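Local coordinates for protein cellulase (Bacteroides salanitronis, PDB 6WQY) that probably cleaves beta-1,4-glucosidic bonds within cellulose and related glucans as a broad-specificity endoglucanase, the chain holding its family 5 glycosyl hydrolase TIM-barrel domain, at residues 33-38 with 344-349; 42-47 with 80-85; 159-164 with 212-217; 198-203 with 220-225. All coordinates share one frame; numbering follows the deposited sequence.

Contact 1 of 4, residues 33-38 with 344-349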
loop_
_atom_site.group_PDB
_atom_site.type_symbol
_atom_site.label_atom_id
_atom_site.label_comp_id
_atom_site.label_asym_id
_atom_site.label_seq_id
_atom_site.Cartn_x
_atom_site.Cartn_y
_atom_site.Cartn_z
ATOM N N LEU A 33 -2.868 -8.733 9.150
ATOM C CA LEU A 33 -2.696 -7.328 9.517
ATOM C C LEU A 33 -1.374 -6.849 8.949
ATOM O O LEU A 33 -0.333 -7.487 9.166
ATOM C CB LEU A 33 -2.688 -7.162 11.039
ATOM C CG LEU A 33 -2.434 -5.747 11.557
ATOM C CD1 LEU A 33 -3.540 -4.785 11.127
ATOM C CD2 LEU A 33 -2.297 -5.738 13.066
ATOM N N GLY A 34 -1.400 -5.732 8.225
ATOM C CA GLY A 34 -0.217 -5.223 7.571
ATOM C C GLY A 34 0.349 -3.954 8.195
ATOM O O GLY A 34 -0.295 -3.244 8.954
ATOM N N TRP A 35 1.578 -3.653 7.781
ATOM C CA TRP A 35 2.333 -2.498 8.245
ATOM C C TRP A 35 3.197 -2.010 7.096
ATOM O O TRP A 35 3.804 -2.818 6.394
ATOM C CB TRP A 35 3.184 -2.913 9.434
ATOM C CG TRP A 35 3.983 -1.854 10.137
ATOM C CD1 TRP A 35 3.586 -1.116 11.216
ATOM C CD2 TRP A 35 5.344 -1.489 9.880
ATOM N NE1 TRP A 35 4.622 -0.315 11.657
ATOM C CE2 TRP A 35 5.713 -0.520 10.848
ATOM C CE3 TRP A 35 6.295 -1.904 8.947
ATOM C CZ2 TRP A 35 6.994 0.053 10.884
ATOM C CZ3 TRP A 35 7.554 -1.330 8.977
ATOM C CH2 TRP A 35 7.895 -0.373 9.950
ATOM N N ASN A 36 3.266 -0.685 6.926
ATOM C CA ASN A 36 4.104 -0.070 5.907
ATOM C C ASN A 36 5.422 0.429 6.476
ATOM O O ASN A 36 5.436 1.161 7.472
ATOM C CB ASN A 36 3.444 1.188 5.307
ATOM C CG ASN A 36 2.400 0.892 4.263
ATOM O OD1 ASN A 36 2.710 0.817 3.071
ATOM N ND2 ASN A 36 1.158 0.769 4.691
ATOM N N LEU A 37 6.510 0.085 5.797
ATOM C CA LEU A 37 7.846 0.626 6.069
ATOM C C LEU A 37 7.957 1.987 5.376
ATOM O O LEU A 37 8.499 2.130 4.282
ATOM C CB LEU A 37 8.888 -0.354 5.548
ATOM C CG LEU A 37 10.345 0.007 5.821
ATOM C CD1 LEU A 37 10.658 -0.053 7.293
ATOM C CD2 LEU A 37 11.260 -0.893 5.025
ATOM N N GLY A 38 7.361 3.012 6.002
ATOM C CA GLY A 38 7.215 4.306 5.361
ATOM C C GLY A 38 8.370 5.258 5.640
ATOM O O GLY A 38 9.115 5.126 6.604
ATOM N N TYR A 344 -1.198 -0.553 8.004
ATOM C CA TYR A 344 -1.004 0.691 8.741
ATOM C C TYR A 344 0.190 1.464 8.185
ATOM O O TYR A 344 1.237 0.882 7.896
ATOM C CB TYR A 344 -0.791 0.330 10.229
ATOM C CG TYR A 344 -0.494 1.534 11.090
ATOM C CD1 TYR A 344 -1.514 2.275 11.677
ATOM C CD2 TYR A 344 0.817 1.979 11.259
ATOM C CE1 TYR A 344 -1.232 3.410 12.409
ATOM C CE2 TYR A 344 1.097 3.117 11.975
ATOM C CZ TYR A 344 0.066 3.827 12.549
ATOM O OH TYR A 344 0.310 4.986 13.255
ATOM N N TRP A 345 0.040 2.785 8.049
ATOM C CA TRP A 345 1.107 3.641 7.526
ATOM C C TRP A 345 2.039 4.092 8.648
ATOM O O TRP A 345 1.665 4.931 9.475
ATOM C CB TRP A 345 0.518 4.873 6.825
ATOM C CG TRP A 345 1.596 5.786 6.314
ATOM C CD1 TRP A 345 1.945 6.992 6.811
ATOM C CD2 TRP A 345 2.515 5.511 5.254
ATOM N NE1 TRP A 345 3.021 7.504 6.124
ATOM C CE2 TRP A 345 3.393 6.606 5.158
ATOM C CE3 TRP A 345 2.661 4.453 4.349
ATOM C CZ2 TRP A 345 4.414 6.661 4.208
ATOM C CZ3 TRP A 345 3.680 4.505 3.422
ATOM C CH2 TRP A 345 4.536 5.601 3.355
ATOM N N ASP A 346 3.268 3.582 8.649
ATOM C CA ASP A 346 4.257 3.913 9.684
ATOM C C ASP A 346 5.421 4.666 9.036
ATOM O O ASP A 346 6.359 4.071 8.491
ATOM C CB ASP A 346 4.727 2.660 10.424
ATOM C CG ASP A 346 5.552 2.972 11.647
ATOM O OD1 ASP A 346 6.423 3.865 11.566
ATOM O OD2 ASP A 346 5.334 2.316 12.697
ATOM N N ALA A 347 5.389 6.000 9.133
ATOM C CA ALA A 347 6.433 6.840 8.568
ATOM C C ALA A 347 7.658 6.914 9.465
ATOM O O ALA A 347 8.627 7.565 9.100
ATOM C CB ALA A 347 5.891 8.260 8.325
ATOM N N GLY A 348 7.638 6.282 10.637
ATOM C CA GLY A 348 8.813 6.300 11.489
ATOM C C GLY A 348 9.097 7.695 11.999
ATOM O O GLY A 348 8.194 8.447 12.390
ATOM N N GLY A 349 10.376 8.046 12.002
ATOM C CA GLY A 349 10.787 9.251 12.691
ATOM C C GLY A 349 11.028 8.978 14.165
ATOM O O GLY A 349 11.200 7.834 14.595
#

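Contact 2 of 4, residues 42-47 with 80-85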
loop_
_atom_site.group_PDB
_atom_site.type_symbol
_atom_site.label_atom_id
_atom_site.label_comp_id
_atom_site.label_asym_id
_atom_site.label_seq_id
_atom_site.Cartn_x
_atom_site.Cartn_y
_atom_site.Cartn_z
ATOM N N ASP A 42 11.007 4.575 0.187
ATOM C CA ASP A 42 10.251 5.586 -0.534
ATOM C C ASP A 42 10.883 6.975 -0.467
ATOM O O ASP A 42 10.565 7.828 -1.316
ATOM C CB ASP A 42 8.787 5.658 -0.051
ATOM C CG ASP A 42 8.622 5.616 1.472
ATOM O OD1 ASP A 42 9.259 4.768 2.141
ATOM O OD2 ASP A 42 7.816 6.438 1.993
ATOM N N ALA A 43 11.741 7.226 0.514
ATOM C CA ALA A 43 12.299 8.556 0.709
ATOM C C ALA A 43 13.252 8.901 -0.429
ATOM O O ALA A 43 13.981 8.045 -0.947
ATOM C CB ALA A 43 13.042 8.628 2.040
ATOM N N HIS A 44 13.260 10.173 -0.802
ATOM C CA HIS A 44 14.134 10.643 -1.864
ATOM C C HIS A 44 14.477 12.099 -1.581
ATOM O O HIS A 44 13.667 12.842 -1.020
ATOM C CB HIS A 44 13.505 10.475 -3.249
ATOM C CG HIS A 44 12.192 11.168 -3.405
ATOM N ND1 HIS A 44 12.065 12.372 -4.073
ATOM C CD2 HIS A 44 10.951 10.830 -2.991
ATOM C CE1 HIS A 44 10.795 12.740 -4.056
ATOM N NE2 HIS A 44 10.098 11.823 -3.406
ATOM N N ASN A 45 15.670 12.502 -2.001
ATOM C CA ASN A 45 16.165 13.840 -1.738
ATOM C C ASN A 45 17.133 14.179 -2.851
ATOM O O ASN A 45 17.936 13.339 -3.265
ATOM C CB ASN A 45 16.868 13.897 -0.377
ATOM C CG ASN A 45 17.100 15.324 0.101
ATOM O OD1 ASN A 45 16.365 16.243 -0.260
ATOM N ND2 ASN A 45 18.124 15.508 0.926
ATOM N N ASN A 46 17.032 15.412 -3.348
ATOM C CA ASN A 46 17.912 15.898 -4.411
ATOM C C ASN A 46 17.856 14.991 -5.641
ATOM O O ASN A 46 18.866 14.752 -6.305
ATOM C CB ASN A 46 19.342 16.072 -3.898
ATOM C CG ASN A 46 19.430 17.075 -2.757
ATOM O OD1 ASN A 46 18.695 18.061 -2.728
ATOM N ND2 ASN A 46 20.326 16.820 -1.810
ATOM N N GLY A 47 16.662 14.479 -5.939
ATOM C CA GLY A 47 16.417 13.720 -7.147
ATOM C C GLY A 47 16.722 12.238 -7.073
ATOM O O GLY A 47 16.519 11.530 -8.071
ATOM N N THR A 80 10.874 3.940 -3.838
ATOM C CA THR A 80 11.095 4.969 -4.843
ATOM C C THR A 80 12.388 4.647 -5.577
ATOM O O THR A 80 13.403 4.332 -4.948
ATOM C CB THR A 80 11.164 6.333 -4.169
ATOM O OG1 THR A 80 9.866 6.617 -3.641
ATOM C CG2 THR A 80 11.579 7.434 -5.133
ATOM N N TRP A 81 12.354 4.722 -6.917
ATOM C CA TRP A 81 13.463 4.289 -7.752
ATOM C C TRP A 81 14.145 5.470 -8.430
ATOM O O TRP A 81 15.084 5.273 -9.220
ATOM C CB TRP A 81 12.985 3.272 -8.798
ATOM C CG TRP A 81 12.302 2.062 -8.210
ATOM C CD1 TRP A 81 10.998 1.968 -7.849
ATOM C CD2 TRP A 81 12.883 0.781 -7.914
ATOM N NE1 TRP A 81 10.714 0.716 -7.358
ATOM C CE2 TRP A 81 11.855 -0.029 -7.390
ATOM C CE3 TRP A 81 14.163 0.239 -8.038
ATOM C CZ2 TRP A 81 12.073 -1.343 -6.989
ATOM C CZ3 TRP A 81 14.371 -1.066 -7.634
ATOM C CH2 TRP A 81 13.332 -1.842 -7.127
ATOM N N LEU A 82 13.676 6.685 -8.156
ATOM C CA LEU A 82 14.220 7.893 -8.748
ATOM C C LEU A 82 15.724 7.964 -8.535
ATOM O O LEU A 82 16.240 7.694 -7.450
ATOM C CB LEU A 82 13.548 9.115 -8.108
ATOM C CG LEU A 82 12.058 9.283 -8.411
ATOM C CD1 LEU A 82 11.480 10.401 -7.540
ATOM C CD2 LEU A 82 11.829 9.558 -9.869
ATOM N N GLY A 83 16.433 8.334 -9.593
ATOM C CA GLY A 83 17.869 8.448 -9.545
ATOM C C GLY A 83 18.621 7.145 -9.623
ATOM O O GLY A 83 19.858 7.162 -9.599
ATOM N N HIS A 84 17.933 6.018 -9.750
ATOM C CA HIS A 84 18.553 4.703 -9.823
ATOM C C HIS A 84 18.146 3.932 -11.070
ATOM O O HIS A 84 18.308 2.701 -11.114
ATOM C CB HIS A 84 18.229 3.889 -8.576
ATOM C CG HIS A 84 18.894 4.405 -7.354
ATOM N ND1 HIS A 84 20.247 4.672 -7.305
ATOM C CD2 HIS A 84 18.420 4.657 -6.118
ATOM C CE1 HIS A 84 20.570 5.084 -6.091
ATOM N NE2 HIS A 84 19.482 5.082 -5.352
ATOM N N VAL A 85 17.625 4.615 -12.083
ATOM C CA VAL A 85 17.193 3.974 -13.321
ATOM C C VAL A 85 17.855 4.679 -14.497
ATOM O O VAL A 85 17.820 5.914 -14.595
ATOM C CB VAL A 85 15.660 3.994 -13.471
ATOM C CG1 VAL A 85 15.254 3.312 -14.758
ATOM C CG2 VAL A 85 15.006 3.302 -12.289
#

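Contact 3 of 4, residues 159-164 with 212-217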
loop_
_atom_site.group_PDB
_atom_site.type_symbol
_atom_site.label_atom_id
_atom_site.label_comp_id
_atom_site.label_asym_id
_atom_site.label_seq_id
_atom_site.Cartn_x
_atom_site.Cartn_y
_atom_site.Cartn_z
ATOM N N ARG A 159 14.783 -10.388 -10.611
ATOM C CA ARG A 159 15.613 -10.391 -9.406
ATOM C C ARG A 159 14.982 -11.200 -8.283
ATOM O O ARG A 159 15.697 -11.699 -7.404
ATOM C CB ARG A 159 15.864 -8.954 -8.945
ATOM C CG ARG A 159 16.721 -8.803 -7.707
ATOM C CD ARG A 159 18.124 -9.346 -7.940
ATOM N NE ARG A 159 19.011 -9.147 -6.802
ATOM C CZ ARG A 159 18.978 -9.882 -5.693
ATOM N NH1 ARG A 159 18.103 -10.868 -5.577
ATOM N NH2 ARG A 159 19.821 -9.640 -4.708
ATOM N N PHE A 160 13.663 -11.334 -8.290
ATOM C CA PHE A 160 12.914 -12.042 -7.255
ATOM C C PHE A 160 12.266 -13.315 -7.787
ATOM O O PHE A 160 11.339 -13.848 -7.167
ATOM C CB PHE A 160 11.894 -11.101 -6.614
ATOM C CG PHE A 160 12.541 -9.995 -5.845
ATOM C CD1 PHE A 160 13.242 -10.278 -4.677
ATOM C CD2 PHE A 160 12.498 -8.690 -6.292
ATOM C CE1 PHE A 160 13.867 -9.274 -3.965
ATOM C CE2 PHE A 160 13.127 -7.684 -5.589
ATOM C CZ PHE A 160 13.817 -7.971 -4.433
ATOM N N ALA A 161 12.767 -13.834 -8.910
ATOM C CA ALA A 161 12.121 -14.972 -9.558
ATOM C C ALA A 161 12.108 -16.205 -8.670
ATOM O O ALA A 161 11.228 -17.059 -8.818
ATOM C CB ALA A 161 12.830 -15.290 -10.873
ATOM N N ASP A 162 13.074 -16.326 -7.765
ATOM C CA ASP A 162 13.158 -17.483 -6.890
ATOM C C ASP A 162 12.258 -17.385 -5.665
ATOM O O ASP A 162 12.140 -18.371 -4.929
ATOM C CB ASP A 162 14.612 -17.672 -6.434
ATOM C CG ASP A 162 15.156 -16.453 -5.702
ATOM O OD1 ASP A 162 14.777 -15.318 -6.061
ATOM O OD2 ASP A 162 15.962 -16.630 -4.765
ATOM N N LYS A 163 11.624 -16.252 -5.426
ATOM C CA LYS A 163 10.840 -16.076 -4.213
ATOM C C LYS A 163 9.436 -16.634 -4.376
ATOM O O LYS A 163 8.816 -16.493 -5.435
ATOM C CB LYS A 163 10.753 -14.594 -3.845
ATOM C CG LYS A 163 12.096 -13.941 -3.603
ATOM C CD LYS A 163 12.897 -14.625 -2.504
ATOM C CE LYS A 163 14.100 -13.781 -2.112
ATOM N NZ LYS A 163 14.918 -14.435 -1.058
ATOM N N GLY A 164 8.937 -17.262 -3.321
ATOM C CA GLY A 164 7.588 -17.779 -3.297
ATOM C C GLY A 164 6.549 -16.688 -3.104
ATOM O O GLY A 164 6.823 -15.485 -3.148
ATOM N N GLY A 212 8.076 -18.835 -14.523
ATOM C CA GLY A 212 8.418 -19.409 -13.238
ATOM C C GLY A 212 7.417 -19.018 -12.182
ATOM O O GLY A 212 6.202 -18.926 -12.435
ATOM N N ASN A 213 7.932 -18.756 -10.975
ATOM C CA ASN A 213 7.085 -18.342 -9.868
ATOM C C ASN A 213 6.318 -17.071 -10.197
ATOM O O ASN A 213 5.222 -16.853 -9.670
ATOM C CB ASN A 213 7.939 -18.109 -8.619
ATOM C CG ASN A 213 8.482 -19.397 -8.034
ATOM O OD1 ASN A 213 7.742 -20.364 -7.845
ATOM N ND2 ASN A 213 9.781 -19.419 -7.755
ATOM N N ASN A 214 6.877 -16.211 -11.047
ATOM C CA ASN A 214 6.199 -14.961 -11.385
ATOM C C ASN A 214 4.919 -15.180 -12.173
ATOM O O ASN A 214 4.099 -14.262 -12.241
ATOM C CB ASN A 214 7.166 -14.033 -12.115
ATOM C CG ASN A 214 8.266 -13.532 -11.210
ATOM O OD1 ASN A 214 8.052 -13.319 -10.012
ATOM N ND2 ASN A 214 9.454 -13.363 -11.756
ATOM N N GLN A 215 4.709 -16.371 -12.741
ATOM C CA GLN A 215 3.470 -16.650 -13.459
ATOM C C GLN A 215 2.274 -16.740 -12.529
ATOM O O GLN A 215 1.136 -16.494 -12.953
ATOM C CB GLN A 215 3.575 -17.971 -14.222
ATOM C CG GLN A 215 4.608 -17.962 -15.302
ATOM C CD GLN A 215 4.220 -18.821 -16.486
ATOM O OE1 GLN A 215 3.478 -19.796 -16.349
ATOM N NE2 GLN A 215 4.721 -18.464 -17.660
ATOM N N THR A 216 2.499 -17.108 -11.266
ATOM C CA THR A 216 1.419 -17.367 -10.322
ATOM C C THR A 216 1.506 -16.497 -9.071
ATOM O O THR A 216 0.784 -16.755 -8.101
ATOM C CB THR A 216 1.380 -18.856 -9.935
ATOM O OG1 THR A 216 2.688 -19.297 -9.558
ATOM C CG2 THR A 216 0.903 -19.706 -11.106
ATOM N N ARG A 217 2.364 -15.485 -9.075
ATOM C CA ARG A 217 2.514 -14.575 -7.945
ATOM C C ARG A 217 1.287 -13.678 -7.817
ATOM O O ARG A 217 0.694 -13.267 -8.811
ATOM C CB ARG A 217 3.751 -13.701 -8.183
ATOM C CG ARG A 217 4.142 -12.830 -6.998
ATOM C CD ARG A 217 5.428 -12.055 -7.221
ATOM N NE ARG A 217 6.534 -12.896 -7.635
ATOM C CZ ARG A 217 7.163 -13.765 -6.851
ATOM N NH1 ARG A 217 6.821 -13.895 -5.578
ATOM N NH2 ARG A 217 8.141 -14.515 -7.353
HETATM O O HOH W 1 10.821 -19.348 -10.620
HETATM O O HOH W 2 9.792 -16.603 -11.310
#

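Contact 4 of 4, residues 198-203 with 220-225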
loop_
_atom_site.group_PDB
_atom_site.type_symbol
_atom_site.label_atom_id
_atom_site.label_comp_id
_atom_site.label_asym_id
_atom_site.label_seq_id
_atom_site.Cartn_x
_atom_site.Cartn_y
_atom_site.Cartn_z
ATOM N N GLU A 198 -4.457 0.746 -18.677
ATOM C CA GLU A 198 -3.479 0.221 -19.620
ATOM C C GLU A 198 -2.143 -0.040 -18.938
ATOM O O GLU A 198 -1.484 -1.058 -19.209
ATOM C CB GLU A 198 -3.261 1.211 -20.779
ATOM C CG GLU A 198 -4.441 1.404 -21.702
ATOM C CD GLU A 198 -4.274 2.538 -22.727
ATOM O OE1 GLU A 198 -3.150 3.086 -22.909
ATOM O OE2 GLU A 198 -5.295 2.888 -23.377
ATOM N N TRP A 199 -1.705 0.884 -18.079
ATOM C CA TRP A 199 -0.438 0.707 -17.381
ATOM C C TRP A 199 -0.459 -0.525 -16.494
ATOM O O TRP A 199 0.526 -1.279 -16.434
ATOM C CB TRP A 199 -0.141 1.933 -16.525
ATOM C CG TRP A 199 0.214 3.179 -17.281
ATOM C CD1 TRP A 199 0.361 3.336 -18.621
ATOM C CD2 TRP A 199 0.471 4.454 -16.694
ATOM N NE1 TRP A 199 0.713 4.646 -18.899
ATOM C CE2 TRP A 199 0.772 5.350 -17.725
ATOM C CE3 TRP A 199 0.472 4.916 -15.378
ATOM C CZ2 TRP A 199 1.079 6.693 -17.479
ATOM C CZ3 TRP A 199 0.768 6.239 -15.136
ATOM C CH2 TRP A 199 1.077 7.105 -16.176
ATOM N N ASN A 200 -1.570 -0.751 -15.786
ATOM C CA ASN A 200 -1.654 -1.943 -14.957
ATOM C C ASN A 200 -1.550 -3.202 -15.808
ATOM O O ASN A 200 -0.931 -4.193 -15.388
ATOM C CB ASN A 200 -2.938 -1.940 -14.134
ATOM C CG ASN A 200 -2.858 -1.021 -12.926
ATOM O OD1 ASN A 200 -1.771 -0.740 -12.409
ATOM N ND2 ASN A 200 -4.018 -0.575 -12.453
ATOM N N GLN A 201 -2.152 -3.185 -16.999
ATOM C CA GLN A 201 -2.040 -4.334 -17.895
ATOM C C GLN A 201 -0.598 -4.552 -18.345
ATOM O O GLN A 201 -0.129 -5.696 -18.428
ATOM C CB GLN A 201 -2.946 -4.150 -19.113
ATOM C CG GLN A 201 -3.008 -5.379 -20.012
ATOM C CD GLN A 201 -3.756 -6.508 -19.346
ATOM O OE1 GLN A 201 -4.972 -6.440 -19.180
ATOM N NE2 GLN A 201 -3.039 -7.541 -18.924
ATOM N N VAL A 202 0.118 -3.470 -18.655
ATOM C CA VAL A 202 1.530 -3.573 -19.031
ATOM C C VAL A 202 2.343 -4.221 -17.919
ATOM O O VAL A 202 3.198 -5.079 -18.175
ATOM C CB VAL A 202 2.075 -2.182 -19.412
ATOM C CG1 VAL A 202 3.597 -2.191 -19.479
ATOM C CG2 VAL A 202 1.476 -1.712 -20.734
ATOM N N PHE A 203 2.106 -3.795 -16.676
ATOM C CA PHE A 203 2.770 -4.385 -15.515
ATOM C C PHE A 203 2.477 -5.870 -15.402
ATOM O O PHE A 203 3.406 -6.681 -15.279
ATOM C CB PHE A 203 2.310 -3.629 -14.258
ATOM C CG PHE A 203 2.384 -4.411 -12.973
ATOM C CD1 PHE A 203 3.590 -4.621 -12.315
ATOM C CD2 PHE A 203 1.232 -4.903 -12.400
ATOM C CE1 PHE A 203 3.629 -5.317 -11.113
ATOM C CE2 PHE A 203 1.275 -5.598 -11.202
ATOM C CZ PHE A 203 2.479 -5.787 -10.555
ATOM N N GLY A 220 -0.638 -6.632 -6.945
ATOM C CA GLY A 220 -1.545 -5.543 -6.611
ATOM C C GLY A 220 -1.589 -4.519 -7.735
ATOM O O GLY A 220 -0.556 -4.176 -8.306
ATOM N N VAL A 221 -2.791 -4.033 -8.029
ATOM C CA VAL A 221 -3.018 -3.041 -9.078
ATOM C C VAL A 221 -3.959 -1.966 -8.550
ATOM O O VAL A 221 -5.035 -2.296 -8.034
ATOM C CB VAL A 221 -3.543 -3.690 -10.374
ATOM C CG1 VAL A 221 -2.400 -4.371 -11.115
ATOM C CG2 VAL A 221 -4.663 -4.688 -10.091
ATOM N N PRO A 222 -3.597 -0.677 -8.663
ATOM C CA PRO A 222 -4.434 0.368 -8.077
ATOM C C PRO A 222 -5.397 1.020 -9.054
ATOM O O PRO A 222 -5.226 0.988 -10.276
ATOM C CB PRO A 222 -3.397 1.400 -7.606
ATOM C CG PRO A 222 -2.332 1.324 -8.681
ATOM C CD PRO A 222 -2.253 -0.171 -9.010
ATOM N N GLY A 223 -6.409 1.676 -8.481
ATOM C CA GLY A 223 -7.214 2.639 -9.190
ATOM C C GLY A 223 -6.671 4.043 -9.013
ATOM O O GLY A 223 -5.667 4.285 -8.337
ATOM N N TYR A 224 -7.370 4.993 -9.626
ATOM C CA TYR A 224 -6.888 6.366 -9.688
ATOM C C TYR A 224 -6.765 6.963 -8.295
ATOM O O TYR A 224 -7.707 6.897 -7.494
ATOM C CB TYR A 224 -7.817 7.195 -10.582
ATOM C CG TYR A 224 -7.207 8.501 -11.045
ATOM C CD1 TYR A 224 -7.282 9.648 -10.281
ATOM C CD2 TYR A 224 -6.576 8.591 -12.285
ATOM C CE1 TYR A 224 -6.735 10.836 -10.708
ATOM C CE2 TYR A 224 -6.041 9.783 -12.726
ATOM C CZ TYR A 224 -6.140 10.911 -11.952
ATOM O OH TYR A 224 -5.624 12.123 -12.358
ATOM N N VAL A 225 -5.574 7.511 -8.018
ATOM C CA VAL A 225 -5.164 8.112 -6.747
ATOM C C VAL A 225 -5.520 7.246 -5.546
ATOM O O VAL A 225 -5.641 7.745 -4.427
ATOM C CB VAL A 225 -5.576 9.605 -6.650
ATOM C CG1 VAL A 225 -7.044 9.806 -6.290
ATOM C CG2 VAL A 225 -4.663 10.373 -5.694
#

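Contact 1 of 4, residues 33-38 with 344-349
The pairing of Trp35 with Tyr344 closes the eight-stranded TIM barrel, joining strand 34-37, the first, to strand 342-346, the last. The two run parallel, their short segments inclined at 27°. Tyr344 N donates to Gly34 O over 3.0 Å and Asn36 N to Tyr344 O over 2.7 Å. Asp346 N makes a weak bond to Asn36 O, and Gly38, the last residue of an inverse gamma turn centred on Leu37, gives its N to Asp346 O at 2.9 Å.

The side chains alternate between two faces. On one, the NE1-to-CZ2 edge of the Trp35 indole lies against the carboxylate of Asp346, which stands anti to its own backbone N (chi1 -170°). Trp35 NE1 binds Asp346 OD2 at 2.9 Å, a bent bond (131°) that meets the oxygen on its anti side and out of the carboxylate plane. Asp346 OD1 takes Gly348 N in an Asx turn and also His362, while Leu359 N shares OD2, so both oxygens are gripped. On the other face, Asn36 crosses Trp345 at about a right angle, with Asn36 CB 3.5 Å from Trp345 CE3. The Asn36 amide binds Arg76 through OD1 and Gly308 O through ND2, which also makes a weak bond to Tyr344 O. Gly38 CA lies over the six-membered ring of Trp345 in a CH-pi contact, 4.0 Å from the ring centroid, and a side chain at Gly38 would collide with that ring.

Trp35 and Leu37 pack against helix 61-70 and Tyr344 against helix 371-383, whereas Asn36 and Trp345 touch Glu309 on the adjoining strand 305-310.

Contact 2 of 4, residues 42-47 with 80-85
Thr80 stands against the backbone of Asp42 and the side chain of His44, using its two branches differently. Its hydroxyl lies beside the backbone N (chi1 -67°) and donates to the main chain, Thr80 OG1 to Asp42 O at 2.7 Å. The bond arrives well to one side of the carbonyl, with a C=O...donor angle of 110°. Thr80 OG1 is also hydrogen-bonded to His121 N, so it links the two loops to a third. The methyl branch, anti to the backbone N, turns to His44, Thr80 CG2 lying 4.1 Å from His44 CB. A valine here would remove the hydroxyl and would probably leave Asp42 O and His121 N without their shared mate.

Leu82 comes over one face of the His44 imidazole. Leu82 CD1 sits 4.2 Å from the ring centroid in a CH-pi contact, displaced toward the rim, where His44 ND1 is its nearest atom. The loops involved follow the first two barrel strands: residues 42-47 enter the small antiparallel hairpin 44-45/48-49, and residues 80-85 precede helix 95-110.

Gly47, on the turn of that hairpin, lays its carbonyl against the type II turn from Trp81 to His84. Gly47 O lies 3.5 Å from Gly83 N and also touches Leu82 CB. A side chain on Gly83 would run into Gly47 O, and the positive phi of Gly83 suits the third position of this turn.

Contact 3 of 4, residues 159-164 with 212-217
Arg217 spreads its guanidinium against the backbone carbonyls of Lys163 and Gly164. Arg217 NH2 binds Lys163 O at 2.8 Å, and Arg217 NH1 reaches Gly164 O at 2.9 Å; both oxygens lie near the guanidinium plane, though Gly164 receives its bond from above its own carbonyl plane. A weaker bond runs from NH1 to Lys163 O, and NH1 also donates to Leu167 O. A bend at chi3 (-53°) turns the group back on its own loop, where NE and NH2 grip Asn214 OD1 side-on, each at 2.9 Å, and hold the guanidinium against rotation. Leaving the weak one aside, five bonds match its five N-H groups. A leucine in its place would probably strand the carbonyls of Lys163, Gly164 and Leu167 without these donors and leave Asn214 OD1 without its two.

The other end of that amide, Asn214 ND2, is engaged by Thr210 OG1 and Ala157 O. The loops joined here both lead from a helix into a strand of the barrel: 160-164 follows helix 139-159 and holds a type I turn from Phe160 to Lys163, and 212-217 follows helix 191-209.

Ala161 O gathers further donors. Asn213 ND2 approaches it in the carbonyl plane at 3.0 Å, but Asn213 has two conformers, so this bond may be partial. Water 1 donates to Ala161 O and accepts from Asn213 N, 3.0 Å away. Water 2 accepts from Asn214 N at 3.0 Å and probably donates to Ala161 O, 2.9 Å from it. Lys163 NZ leads away to a salt bridge with Glu109.

Contact 4 of 4, residues 198-203 with 220-225
The Phe203 ring meets Gly220 O and Val221 obliquely, with Phe203 CE2 3.7 Å from Gly220 O and 3.9 Å from Val221 CG1. In its plane, at the edge, lies Asn200 O of the preceding helical turn, and Trp153 packs with the ring edge-to-face. The second flat group is the Asn200 amide, which slants across Val221, its CG 3.8 Å from Val221 CB. With CG beside the backbone N (chi1 -78°), the amide reaches past Val221 to Pro222. Asn200 ND2 donates to Pro222 O at 2.9 Å, the acceptor lying in the amide plane and the N-H...O angle being 146°. That bond probably decides which way the amide faces. Asn200 OD1 is directed at the proline ring, 3.5 Å from Pro222 CD, and is buried without a polar partner.

Helix 191-209 thus lies on the outside of strand 219-222; the axes of 198-203 and 220-222 run nearly antiparallel (165°), 8.9 Å apart at their closest, as expected in a beta-alpha-beta crossover. Trp199 and Val202 turn to helix 139-159, while the strand is hydrogen-bonded to its barrel neighbours 167-170 and 246-251.

In the fold
Contacts 1 and 4 belong to the same closed barrel, contact 1 sealing its seam and contact 4 seating a helix on its fifth strand; their centres are 22 Å apart. Contact 2 continues from contact 1 at the ends of the strands where family 5 enzymes carry their active site: Trp345 CH2 lies 3.6 Å from Asp42 OD2. Contact 3 ties helix-to-strand loops at the other end of the barrel, its centre 25 Å from those of contacts 1 and 2, and adjoins contact 4 in sequence. Its Phe160 side chain is about 9 Å from that of Glu95, known to bind magnesium but without that ion here, and about 11 Å from another magnesium ion.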